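Local coordinates for protein phosphodiesterase (Salpingoeca rosetta, PDB 7CJ3) that binds retinal inside a bundle of transmembrane helices and belongs to the bacteriorhodopsin-like family of membrane proteins, at residues R49-F52 with H57-S60; A53-L58 with G123-L128; I104-M109 with M256-D261. One frame throughout, in Å; residues are numbered along the deposited sequence.

Interaction 1 of 3, residues R49-F52 with H57-S60; sequences RRVF and HLQS. With OLC ((2R)-2,3-dihydroxypropyl (9Z)-octadec-9-enoate), chain L; OLC ((2R)-2,3-dihydroxypropyl (9Z)-octadec-9-enoate), chain D.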
loop_
_atom_site.group_PDB
_atom_site.type_symbol
_atom_site.label_atom_id
_atom_site.label_comp_id
_atom_site.label_asym_id
_atom_site.label_seq_id
_atom_site.Cartn_x
_atom_site.Cartn_y
_atom_site.Cartn_z
ATOM N N ARG B 49 21.594 -7.608 -15.233
ATOM C CA ARG B 49 20.999 -8.924 -15.600
ATOM C C ARG B 49 21.487 -9.982 -14.592
ATOM O O ARG B 49 20.647 -10.772 -14.116
ATOM C CB ARG B 49 21.338 -9.244 -17.059
ATOM C CG ARG B 49 20.798 -10.556 -17.604
ATOM C CD ARG B 49 21.933 -11.262 -18.336
ATOM N NE ARG B 49 21.532 -12.470 -19.049
ATOM C CZ ARG B 49 22.370 -13.414 -19.503
ATOM N NH1 ARG B 49 23.676 -13.322 -19.317
ATOM N NH2 ARG B 49 21.898 -14.465 -20.149
ATOM N N ARG B 50 22.778 -9.981 -14.254
ATOM C CA ARG B 50 23.409 -10.961 -13.322
ATOM C C ARG B 50 22.946 -10.710 -11.877
ATOM O O ARG B 50 22.778 -11.705 -11.125
ATOM C CB ARG B 50 24.935 -10.959 -13.444
ATOM C CG ARG B 50 25.433 -11.599 -14.733
ATOM C CD ARG B 50 26.438 -12.715 -14.510
ATOM N NE ARG B 50 26.809 -13.268 -15.807
ATOM C CZ ARG B 50 27.587 -12.661 -16.700
ATOM N NH1 ARG B 50 28.122 -11.481 -16.436
ATOM N NH2 ARG B 50 27.839 -13.245 -17.861
ATOM N N VAL B 51 22.749 -9.444 -11.497
ATOM C CA VAL B 51 22.287 -9.052 -10.134
ATOM C C VAL B 51 20.882 -9.597 -9.933
ATOM O O VAL B 51 20.652 -10.252 -8.880
ATOM C CB VAL B 51 22.348 -7.534 -9.895
ATOM C CG1 VAL B 51 21.480 -7.110 -8.730
ATOM C CG2 VAL B 51 23.779 -7.085 -9.643
ATOM N N PHE B 52 19.998 -9.345 -10.898
ATOM C CA PHE B 52 18.564 -9.742 -10.844
ATOM C C PHE B 52 18.439 -11.255 -11.065
ATOM O O PHE B 52 17.429 -11.800 -10.644
ATOM C CB PHE B 52 17.724 -8.895 -11.808
ATOM C CG PHE B 52 17.519 -7.463 -11.373
ATOM C CD1 PHE B 52 16.890 -7.161 -10.174
ATOM C CD2 PHE B 52 17.941 -6.406 -12.170
ATOM C CE1 PHE B 52 16.720 -5.846 -9.768
ATOM C CE2 PHE B 52 17.749 -5.087 -11.780
ATOM C CZ PHE B 52 17.146 -4.803 -10.578
ATOM N N HIS B 57 14.058 -12.132 -6.332
ATOM C CA HIS B 57 12.879 -11.532 -5.654
ATOM C C HIS B 57 12.899 -10.009 -5.771
ATOM O O HIS B 57 11.855 -9.388 -5.469
ATOM C CB HIS B 57 12.767 -12.059 -4.216
ATOM C CG HIS B 57 12.856 -13.547 -4.144
ATOM N ND1 HIS B 57 11.963 -14.392 -4.810
ATOM C CD2 HIS B 57 13.813 -14.339 -3.614
ATOM C CE1 HIS B 57 12.337 -15.647 -4.645
ATOM N NE2 HIS B 57 13.452 -15.648 -3.887
ATOM N N LEU B 58 14.010 -9.440 -6.254
ATOM C CA LEU B 58 14.288 -7.977 -6.190
ATOM C C LEU B 58 13.293 -7.197 -7.064
ATOM O O LEU B 58 12.768 -6.179 -6.569
ATOM C CB LEU B 58 15.758 -7.720 -6.532
ATOM C CG LEU B 58 16.748 -8.136 -5.441
ATOM C CD1 LEU B 58 18.166 -7.673 -5.748
ATOM C CD2 LEU B 58 16.335 -7.571 -4.111
ATOM N N GLN B 59 12.978 -7.666 -8.271
ATOM C CA GLN B 59 12.039 -6.962 -9.200
ATOM C C GLN B 59 10.655 -6.918 -8.532
ATOM O O GLN B 59 9.998 -5.853 -8.515
ATOM C CB GLN B 59 12.095 -7.669 -10.570
ATOM C CG GLN B 59 11.222 -7.105 -11.682
ATOM C CD GLN B 59 11.379 -7.953 -12.929
ATOM O OE1 GLN B 59 12.223 -8.866 -12.974
ATOM N NE2 GLN B 59 10.575 -7.639 -13.939
ATOM N N SER B 60 10.239 -8.019 -7.922
ATOM C CA SER B 60 8.928 -8.140 -7.244
ATOM C C SER B 60 8.839 -7.115 -6.134
ATOM O O SER B 60 7.806 -6.461 -6.031
ATOM C CB SER B 60 8.765 -9.516 -6.672
ATOM O OG SER B 60 8.600 -10.485 -7.701
HETATM C C18 OLC L . 3.331 -1.892 1.977
HETATM C C10 OLC L . 8.856 -6.946 0.776
HETATM C C9 OLC L . 8.483 -7.867 1.683
HETATM C C17 OLC L . 4.416 -1.812 0.906
HETATM C C11 OLC L . 7.980 -6.440 -0.346
HETATM C C8 OLC L . 7.088 -8.442 1.609
HETATM C C24 OLC L . 12.597 -18.342 -1.905
HETATM C C16 OLC L . 4.144 -2.888 -0.078
HETATM C C12 OLC L . 8.074 -4.967 -0.243
HETATM C C7 OLC L . 6.825 -9.309 2.798
HETATM C C15 OLC L . 4.458 -4.235 0.574
HETATM C C13 OLC L . 6.751 -4.303 -0.448
HETATM C C6 OLC L . 7.853 -10.430 2.870
HETATM C C14 OLC L . 5.942 -4.526 0.799
HETATM C C5 OLC L . 7.918 -11.384 1.703
HETATM C C4 OLC L . 9.362 -11.500 1.313
HETATM C C3 OLC L . 9.525 -12.613 0.284
HETATM C C2 OLC L . 9.324 -13.994 0.873
HETATM C C21 OLC L . 11.551 -17.034 -0.141
HETATM C C1 OLC L . 10.530 -14.814 0.513
HETATM C C22 OLC L . 11.537 -17.245 -1.641
HETATM O O19 OLC L . 11.616 -14.241 0.459
HETATM O O25 OLC L . 13.121 -18.297 -3.248
HETATM O O23 OLC L . 10.174 -17.541 -2.122
HETATM O O20 OLC L . 10.409 -16.251 0.218
HETATM C C18 OLC D . 0.010 -2.483 -3.449
HETATM C C10 OLC D . 4.678 -6.811 -8.880
HETATM C C9 OLC D . 5.015 -6.290 -10.069
HETATM C C17 OLC D . 0.637 -3.825 -3.179
HETATM C C11 OLC D . 3.315 -6.683 -8.231
HETATM C C8 OLC D . 6.425 -6.583 -10.560
HETATM C C16 OLC D . 1.188 -4.447 -4.451
HETATM C C12 OLC D . 3.025 -7.871 -7.279
HETATM C C7 OLC D . 6.643 -8.112 -10.720
HETATM C C15 OLC D . 1.081 -5.963 -4.456
HETATM C C13 OLC D . 2.612 -7.442 -5.879
HETATM C C6 OLC D . 7.725 -8.507 -11.749
HETATM C C14 OLC D . 1.382 -6.559 -5.808
HETATM C C5 OLC D . 8.409 -9.869 -11.507
#

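Interaction 2 of 3, residues A53-L58 with G123-L128; sequences AKFSHL and GNPVWL. With OLC ((2R)-2,3-dihydroxypropyl (9Z)-octadec-9-enoate), chain L.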
loop_
_atom_site.group_PDB
_atom_site.type_symbol
_atom_site.label_atom_id
_atom_site.label_comp_id
_atom_site.label_asym_id
_atom_site.label_seq_id
_atom_site.Cartn_x
_atom_site.Cartn_y
_atom_site.Cartn_z
ATOM N N ALA B 53 19.438 -11.914 -11.656
ATOM C CA ALA B 53 19.485 -13.386 -11.823
ATOM C C ALA B 53 19.975 -14.061 -10.531
ATOM O O ALA B 53 19.492 -15.160 -10.220
ATOM C CB ALA B 53 20.354 -13.757 -12.995
ATOM N N LYS B 54 20.906 -13.450 -9.798
ATOM C CA LYS B 54 21.428 -14.008 -8.519
ATOM C C LYS B 54 20.376 -13.797 -7.420
ATOM O O LYS B 54 20.363 -14.572 -6.431
ATOM C CB LYS B 54 22.765 -13.338 -8.182
ATOM C CG LYS B 54 23.494 -13.859 -6.946
ATOM C CD LYS B 54 24.571 -12.938 -6.408
ATOM C CE LYS B 54 25.430 -13.617 -5.353
ATOM N NZ LYS B 54 26.409 -14.590 -5.926
ATOM N N PHE B 55 19.543 -12.760 -7.577
ATOM C CA PHE B 55 18.594 -12.248 -6.555
ATOM C C PHE B 55 17.235 -12.065 -7.230
ATOM O O PHE B 55 16.934 -10.952 -7.710
ATOM C CB PHE B 55 19.097 -10.918 -5.996
ATOM C CG PHE B 55 20.445 -10.934 -5.305
ATOM C CD1 PHE B 55 20.762 -11.909 -4.368
ATOM C CD2 PHE B 55 21.374 -9.930 -5.544
ATOM C CE1 PHE B 55 21.979 -11.889 -3.705
ATOM C CE2 PHE B 55 22.592 -9.912 -4.876
ATOM C CZ PHE B 55 22.892 -10.891 -3.956
ATOM N N SER B 56 16.442 -13.143 -7.293
ATOM C CA SER B 56 15.255 -13.263 -8.172
ATOM C C SER B 56 14.033 -12.554 -7.589
ATOM O O SER B 56 13.061 -12.394 -8.326
ATOM C CB SER B 56 14.944 -14.705 -8.359
ATOM O OG SER B 56 15.919 -15.433 -7.681
ATOM N N HIS B 57 14.058 -12.132 -6.332
ATOM C CA HIS B 57 12.879 -11.532 -5.654
ATOM C C HIS B 57 12.899 -10.009 -5.771
ATOM O O HIS B 57 11.855 -9.388 -5.469
ATOM C CB HIS B 57 12.767 -12.059 -4.216
ATOM C CG HIS B 57 12.856 -13.547 -4.144
ATOM N ND1 HIS B 57 11.963 -14.392 -4.810
ATOM C CD2 HIS B 57 13.813 -14.339 -3.614
ATOM C CE1 HIS B 57 12.337 -15.647 -4.645
ATOM N NE2 HIS B 57 13.452 -15.648 -3.887
ATOM N N LEU B 58 14.010 -9.440 -6.254
ATOM C CA LEU B 58 14.288 -7.977 -6.190
ATOM C C LEU B 58 13.293 -7.197 -7.064
ATOM O O LEU B 58 12.768 -6.179 -6.569
ATOM C CB LEU B 58 15.758 -7.720 -6.532
ATOM C CG LEU B 58 16.748 -8.136 -5.441
ATOM C CD1 LEU B 58 18.166 -7.673 -5.748
ATOM C CD2 LEU B 58 16.335 -7.571 -4.111
ATOM N N GLY B 123 30.482 -7.293 -1.713
ATOM C CA GLY B 123 30.323 -7.158 -3.168
ATOM C C GLY B 123 28.852 -7.177 -3.568
ATOM O O GLY B 123 28.545 -7.598 -4.706
ATOM N N ASN B 124 27.980 -6.737 -2.655
ATOM C CA ASN B 124 26.519 -6.560 -2.850
ATOM C C ASN B 124 26.317 -5.252 -3.589
ATOM O O ASN B 124 27.158 -4.364 -3.521
ATOM C CB ASN B 124 25.749 -6.549 -1.518
ATOM C CG ASN B 124 25.432 -7.934 -0.978
ATOM O OD1 ASN B 124 25.575 -8.924 -1.681
ATOM N ND2 ASN B 124 25.003 -8.019 0.263
ATOM N N PRO B 125 25.195 -5.089 -4.324
ATOM C CA PRO B 125 24.937 -3.826 -5.028
ATOM C C PRO B 125 24.490 -2.683 -4.100
ATOM O O PRO B 125 23.753 -2.907 -3.175
ATOM C CB PRO B 125 23.852 -4.180 -6.055
ATOM C CG PRO B 125 23.227 -5.488 -5.566
ATOM C CD PRO B 125 24.170 -6.118 -4.556
ATOM N N VAL B 126 24.963 -1.476 -4.386
ATOM C CA VAL B 126 24.601 -0.207 -3.714
ATOM C C VAL B 126 23.732 0.591 -4.691
ATOM O O VAL B 126 24.261 1.141 -5.667
ATOM C CB VAL B 126 25.869 0.576 -3.331
ATOM C CG1 VAL B 126 25.565 1.783 -2.448
ATOM C CG2 VAL B 126 26.887 -0.327 -2.676
ATOM N N TRP B 127 22.427 0.642 -4.438
ATOM C CA TRP B 127 21.436 1.275 -5.338
ATOM C C TRP B 127 21.493 2.784 -5.120
ATOM O O TRP B 127 20.915 3.269 -4.086
ATOM C CB TRP B 127 20.049 0.732 -5.050
ATOM C CG TRP B 127 19.882 -0.745 -5.238
ATOM C CD1 TRP B 127 19.336 -1.619 -4.337
ATOM C CD2 TRP B 127 20.162 -1.520 -6.418
ATOM N NE1 TRP B 127 19.270 -2.877 -4.870
ATOM C CE2 TRP B 127 19.780 -2.853 -6.138
ATOM C CE3 TRP B 127 20.677 -1.227 -7.686
ATOM C CZ2 TRP B 127 19.918 -3.885 -7.071
ATOM C CZ3 TRP B 127 20.823 -2.255 -8.597
ATOM C CH2 TRP B 127 20.433 -3.561 -8.307
ATOM N N LEU B 128 22.129 3.505 -6.062
ATOM C CA LEU B 128 22.299 4.980 -5.994
ATOM C C LEU B 128 20.938 5.675 -6.163
ATOM O O LEU B 128 20.745 6.819 -5.668
ATOM C CB LEU B 128 23.284 5.355 -7.099
ATOM C CG LEU B 128 24.729 4.907 -6.836
ATOM C CD1 LEU B 128 25.560 4.897 -8.122
ATOM C CD2 LEU B 128 25.375 5.799 -5.778
HETATM C C18 OLC L . 3.331 -1.892 1.977
HETATM C C10 OLC L . 8.856 -6.946 0.776
HETATM C C9 OLC L . 8.483 -7.867 1.683
HETATM C C17 OLC L . 4.416 -1.812 0.906
HETATM C C11 OLC L . 7.980 -6.440 -0.346
HETATM C C8 OLC L . 7.088 -8.442 1.609
HETATM C C24 OLC L . 12.597 -18.342 -1.905
HETATM C C16 OLC L . 4.144 -2.888 -0.078
HETATM C C12 OLC L . 8.074 -4.967 -0.243
HETATM C C7 OLC L . 6.825 -9.309 2.798
HETATM C C15 OLC L . 4.458 -4.235 0.574
HETATM C C13 OLC L . 6.751 -4.303 -0.448
HETATM C C6 OLC L . 7.853 -10.430 2.870
HETATM C C14 OLC L . 5.942 -4.526 0.799
HETATM C C5 OLC L . 7.918 -11.384 1.703
HETATM C C4 OLC L . 9.362 -11.500 1.313
HETATM C C3 OLC L . 9.525 -12.613 0.284
HETATM C C2 OLC L . 9.324 -13.994 0.873
HETATM C C21 OLC L . 11.551 -17.034 -0.141
HETATM C C1 OLC L . 10.530 -14.814 0.513
HETATM C C22 OLC L . 11.537 -17.245 -1.641
HETATM O O19 OLC L . 11.616 -14.241 0.459
HETATM O O25 OLC L . 13.121 -18.297 -3.248
HETATM O O23 OLC L . 10.174 -17.541 -2.122
HETATM O O20 OLC L . 10.409 -16.251 0.218
#

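Interaction 3 of 3, residues I104-M109 with M256-D261; sequences ISYLSM and MNCVAD. With OLC ((2R)-2,3-dihydroxypropyl (9Z)-octadec-9-enoate), chain L.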
loop_
_atom_site.group_PDB
_atom_site.type_symbol
_atom_site.label_atom_id
_atom_site.label_comp_id
_atom_site.label_asym_id
_atom_site.label_seq_id
_atom_site.Cartn_x
_atom_site.Cartn_y
_atom_site.Cartn_z
ATOM N N ILE B 104 8.125 6.526 -8.420
ATOM C CA ILE B 104 8.867 6.417 -9.711
ATOM C C ILE B 104 10.290 5.903 -9.473
ATOM O O ILE B 104 10.793 5.219 -10.399
ATOM C CB ILE B 104 8.865 7.712 -10.535
ATOM C CG1 ILE B 104 9.491 8.885 -9.770
ATOM C CG2 ILE B 104 7.458 8.020 -11.008
ATOM C CD1 ILE B 104 9.447 10.237 -10.501
ATOM N N SER B 105 10.925 6.199 -8.324
ATOM C CA SER B 105 12.296 5.684 -8.069
ATOM C C SER B 105 12.189 4.161 -8.019
ATOM O O SER B 105 13.008 3.462 -8.655
ATOM C CB SER B 105 12.968 6.262 -6.852
ATOM O OG SER B 105 12.379 7.502 -6.490
ATOM N N TYR B 106 11.170 3.650 -7.340
ATOM C CA TYR B 106 11.028 2.182 -7.169
ATOM C C TYR B 106 10.629 1.550 -8.511
ATOM O O TYR B 106 11.190 0.482 -8.806
ATOM C CB TYR B 106 10.112 1.891 -5.978
ATOM C CG TYR B 106 10.836 1.908 -4.654
ATOM C CD1 TYR B 106 11.709 0.887 -4.306
ATOM C CD2 TYR B 106 10.637 2.930 -3.735
ATOM C CE1 TYR B 106 12.364 0.880 -3.081
ATOM C CE2 TYR B 106 11.292 2.938 -2.505
ATOM C CZ TYR B 106 12.161 1.905 -2.164
ATOM O OH TYR B 106 12.821 1.924 -0.957
ATOM N N LEU B 107 9.760 2.197 -9.309
ATOM C CA LEU B 107 9.375 1.715 -10.669
ATOM C C LEU B 107 10.643 1.533 -11.505
ATOM O O LEU B 107 10.764 0.490 -12.160
ATOM C CB LEU B 107 8.419 2.707 -11.351
ATOM C CG LEU B 107 8.011 2.357 -12.789
ATOM C CD1 LEU B 107 7.436 0.963 -12.907
ATOM C CD2 LEU B 107 6.964 3.312 -13.324
ATOM N N SER B 108 11.532 2.529 -11.451
ATOM C CA SER B 108 12.844 2.602 -12.149
ATOM C C SER B 108 13.716 1.387 -11.809
ATOM O O SER B 108 14.195 0.689 -12.730
ATOM C CB SER B 108 13.506 3.913 -11.780
ATOM O OG SER B 108 12.776 5.001 -12.309
ATOM N N MET B 109 13.877 1.126 -10.513
ATOM C CA MET B 109 14.689 0.017 -9.958
ATOM C C MET B 109 14.190 -1.348 -10.453
ATOM O O MET B 109 15.049 -2.202 -10.804
ATOM C CB MET B 109 14.705 0.111 -8.432
ATOM C CG MET B 109 15.606 1.295 -7.964
ATOM S SD MET B 109 15.679 1.554 -6.203
ATOM C CE MET B 109 16.278 -0.017 -5.623
ATOM N N MET B 256 13.225 -5.580 3.953
ATOM C CA MET B 256 13.032 -4.732 5.155
ATOM C C MET B 256 13.092 -3.261 4.722
ATOM O O MET B 256 12.270 -2.470 5.218
ATOM C CB MET B 256 14.082 -5.050 6.221
ATOM C CG MET B 256 13.931 -6.463 6.779
ATOM S SD MET B 256 15.247 -7.017 7.935
ATOM C CE MET B 256 15.337 -5.646 9.087
ATOM N N ASN B 257 13.975 -2.918 3.767
ATOM C CA ASN B 257 14.162 -1.519 3.313
ATOM C C ASN B 257 12.873 -1.010 2.664
ATOM O O ASN B 257 12.420 0.093 3.047
ATOM C CB ASN B 257 15.349 -1.392 2.374
ATOM C CG ASN B 257 16.661 -1.279 3.113
ATOM O OD1 ASN B 257 16.781 -0.543 4.091
ATOM N ND2 ASN B 257 17.667 -1.975 2.614
ATOM N N CYS B 258 12.305 -1.811 1.755
ATOM C CA CYS B 258 11.051 -1.525 1.005
ATOM C C CYS B 258 9.894 -1.261 1.972
ATOM O O CYS B 258 9.210 -0.213 1.802
ATOM C CB CYS B 258 10.683 -2.677 0.083
ATOM S SG CYS B 258 11.921 -2.933 -1.212
ATOM N N VAL B 259 9.723 -2.157 2.954
ATOM C CA VAL B 259 8.660 -2.068 3.997
ATOM C C VAL B 259 8.876 -0.807 4.851
ATOM O O VAL B 259 7.896 -0.090 5.095
ATOM C CB VAL B 259 8.604 -3.353 4.855
ATOM C CG1 VAL B 259 7.481 -3.295 5.899
ATOM C CG2 VAL B 259 8.442 -4.605 3.992
ATOM N N ALA B 260 10.115 -0.553 5.283
ATOM C CA ALA B 260 10.556 0.643 6.052
ATOM C C ALA B 260 10.279 1.923 5.265
ATOM O O ALA B 260 9.641 2.867 5.815
ATOM C CB ALA B 260 12.036 0.542 6.336
ATOM N N ASP B 261 10.769 1.974 4.024
ATOM C CA ASP B 261 10.599 3.178 3.174
ATOM C C ASP B 261 9.113 3.546 3.142
ATOM O O ASP B 261 8.767 4.675 3.515
ATOM C CB ASP B 261 11.134 2.952 1.766
ATOM C CG ASP B 261 11.516 4.243 1.065
ATOM O OD1 ASP B 261 11.147 5.322 1.568
ATOM O OD2 ASP B 261 12.204 4.168 0.037
HETATM C C18 OLC L . 3.331 -1.892 1.977
HETATM C C10 OLC L . 8.856 -6.946 0.776
HETATM C C9 OLC L . 8.483 -7.867 1.683
HETATM C C17 OLC L . 4.416 -1.812 0.906
HETATM C C11 OLC L . 7.980 -6.440 -0.346
HETATM C C8 OLC L . 7.088 -8.442 1.609
HETATM C C24 OLC L . 12.597 -18.342 -1.905
HETATM C C16 OLC L . 4.144 -2.888 -0.078
HETATM C C12 OLC L . 8.074 -4.967 -0.243
HETATM C C7 OLC L . 6.825 -9.309 2.798
HETATM C C15 OLC L . 4.458 -4.235 0.574
HETATM C C13 OLC L . 6.751 -4.303 -0.448
HETATM C C6 OLC L . 7.853 -10.430 2.870
HETATM C C14 OLC L . 5.942 -4.526 0.799
HETATM C C5 OLC L . 7.918 -11.384 1.703
HETATM C C4 OLC L . 9.362 -11.500 1.313
HETATM C C3 OLC L . 9.525 -12.613 0.284
HETATM C C2 OLC L . 9.324 -13.994 0.873
HETATM C C21 OLC L . 11.551 -17.034 -0.141
HETATM C C1 OLC L . 10.530 -14.814 0.513
HETATM C C22 OLC L . 11.537 -17.245 -1.641
HETATM O O19 OLC L . 11.616 -14.241 0.459
HETATM O O25 OLC L . 13.121 -18.297 -3.248
HETATM O O23 OLC L . 10.174 -17.541 -2.122
HETATM O O20 OLC L . 10.409 -16.251 0.218
#

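Interaction 1 of 3, residues R49-F52 with H57-S60
F52 meets L58 where the end of helix 45-54 meets the start of helix 58-81, and the side-chain contact between the two ranges is apolar, with no hydrogen bond across it. The CD1 edge of the F52 ring is brought up to L58, whose CB lies near the ring plane, 3.9 Å from F52 CD1. The two side chains run at about a right angle to each other. With CG turned away from its carbonyl carbon (chi1 -72°), F52 reaches nearer to the second helix than its first side-chain bond would suggest. V51 adds a looser touch from the same helix: its CG1 stands 4.5 Å from L58 CD1.

Two consecutive helices are joined here at one end of the bacteriorhodopsin-like bundle. A short linker bends the chain, leaving F52 and L58 6.6 Å apart, CA to CA, on the approach to a long helix. L58 also leans on F250, Q251 and E254 of helix 250-277.

The lipid contacts come from the second range. H57 NE2 shares a hydrogen bond of 2.7 Å with O25 in the head group of an OLC molecule (chain L), which meets the imidazole at its edge; Q59 of the second subunit binds this lipid too. The extended Q59 side chain lies beside the chain of another OLC (chain D), with NE2 3.7 Å from its C6.

Interaction 2 of 3, residues A53-L58 with G123-L128
L58 and W127 meet on the better buried side of this contact, where the turn after helix 45-54 faces the loop leading into helix 128-149. L58 CD1 comes to the edge of the indole, near its plane and 4.4 Å from W127 CZ2. P125, two residues earlier in the chain, covers one face of the same indole, its CB lying 4.0 Å above the plane and offset toward the rim. Leucine at the edge and proline over a face thus give W127 apolar neighbours from two directions.

The other half is more open. F55, the first residue to leave the helical backbone, begins a type I turn that ends at L58, and it shares its partly exposed position with N124. Its ring reaches P125 with CE2, which lies 4.1 Å from CD of that proline. On the partly exposed side, F55 CZ is 4.0 Å from N124 OD1, with ring and amide planes 78° apart, a contact without a hydrogen bond. K54 lays its aliphatic CD over one face of the F55 ring.

Around this contact, F55 and N124 both touch F250 of helix 250-277, while Y62 of helix 58-81 meets W127 edge to face. V126 pairs by backbone hydrogen bonds with L117, so the loop side belongs to the two-stranded antiparallel sheet of 117-118 and 125-126.

Interaction 3 of 3, residues I104-M109 with M256-D261
Y106 and D261 are brought together by their first torsions: the tyrosine CG lies beside its backbone N (chi1 -84°), sending the phenol across from helix 86-111, while the aspartate CG swings anti to its own N (chi1 -156°) and offers the carboxylate from helix 250-277. Y106 OH donates a 2.5 Å hydrogen bond to D261 OD2, which receives it on its anti lone pair, the one away from OD1. The carboxylate sits at the edge of the phenol, near the ring plane, yet its own plane is turned 64° from that of the ring.

The reach of the phenol matters because the short helical segments run nearly antiparallel with their axes 13.1 Å apart. Y106 supplies most of what bridges this distance. One turn before D261, C258 adds a sulfur-aromatic contact: its SG lies obliquely to the ring, 4.3 Å from Y106 CE1. C258 also meets lipid, with CB 3.5 Å from C12 of OLC (chain L), whose chain also runs past V259.

Within helix 86-111, S108 folds its hydroxyl back onto the chain, and OG donates to I104 O over 2.8 Å. The backbone N of S108 approaches that oxygen from the opposite face of the carbonyl plane.

D261 has further partners: OD1 is hydrogen-bonded to K265 NZ, and W134 gives OD2 a weak bond. Y106, bonded to a carboxylate that itself touches the retinal, is placed as a second-shell residue and probably helps to hold it. An aspartate one helical turn before a lysine on the last helix, next to the chromophore, is the arrangement of the microbial rhodopsin retinal pocket.

Overall arrangement
Interactions 1 and 2 lie at one end of the bundle with centres about 6 Å apart, and share H57 and L58. V51 fastens them together, its CG1 3.7 Å from W127 CH2. Interaction 3 sits deeper, its centre about 13 Å from each of the others, and M109 connects it to both: its O is 3.3 Å from F52 CZ, and its CE is 3.7 Å from W127 CD1. Interaction 3 is the one that reaches the retinal: the D261 side chain lies about 3 Å from it, that of W127 about 12 Å. One OLC (chain L) spans all three regions, its head group at H57 and the middle of its acyl chain beside C258 and V259.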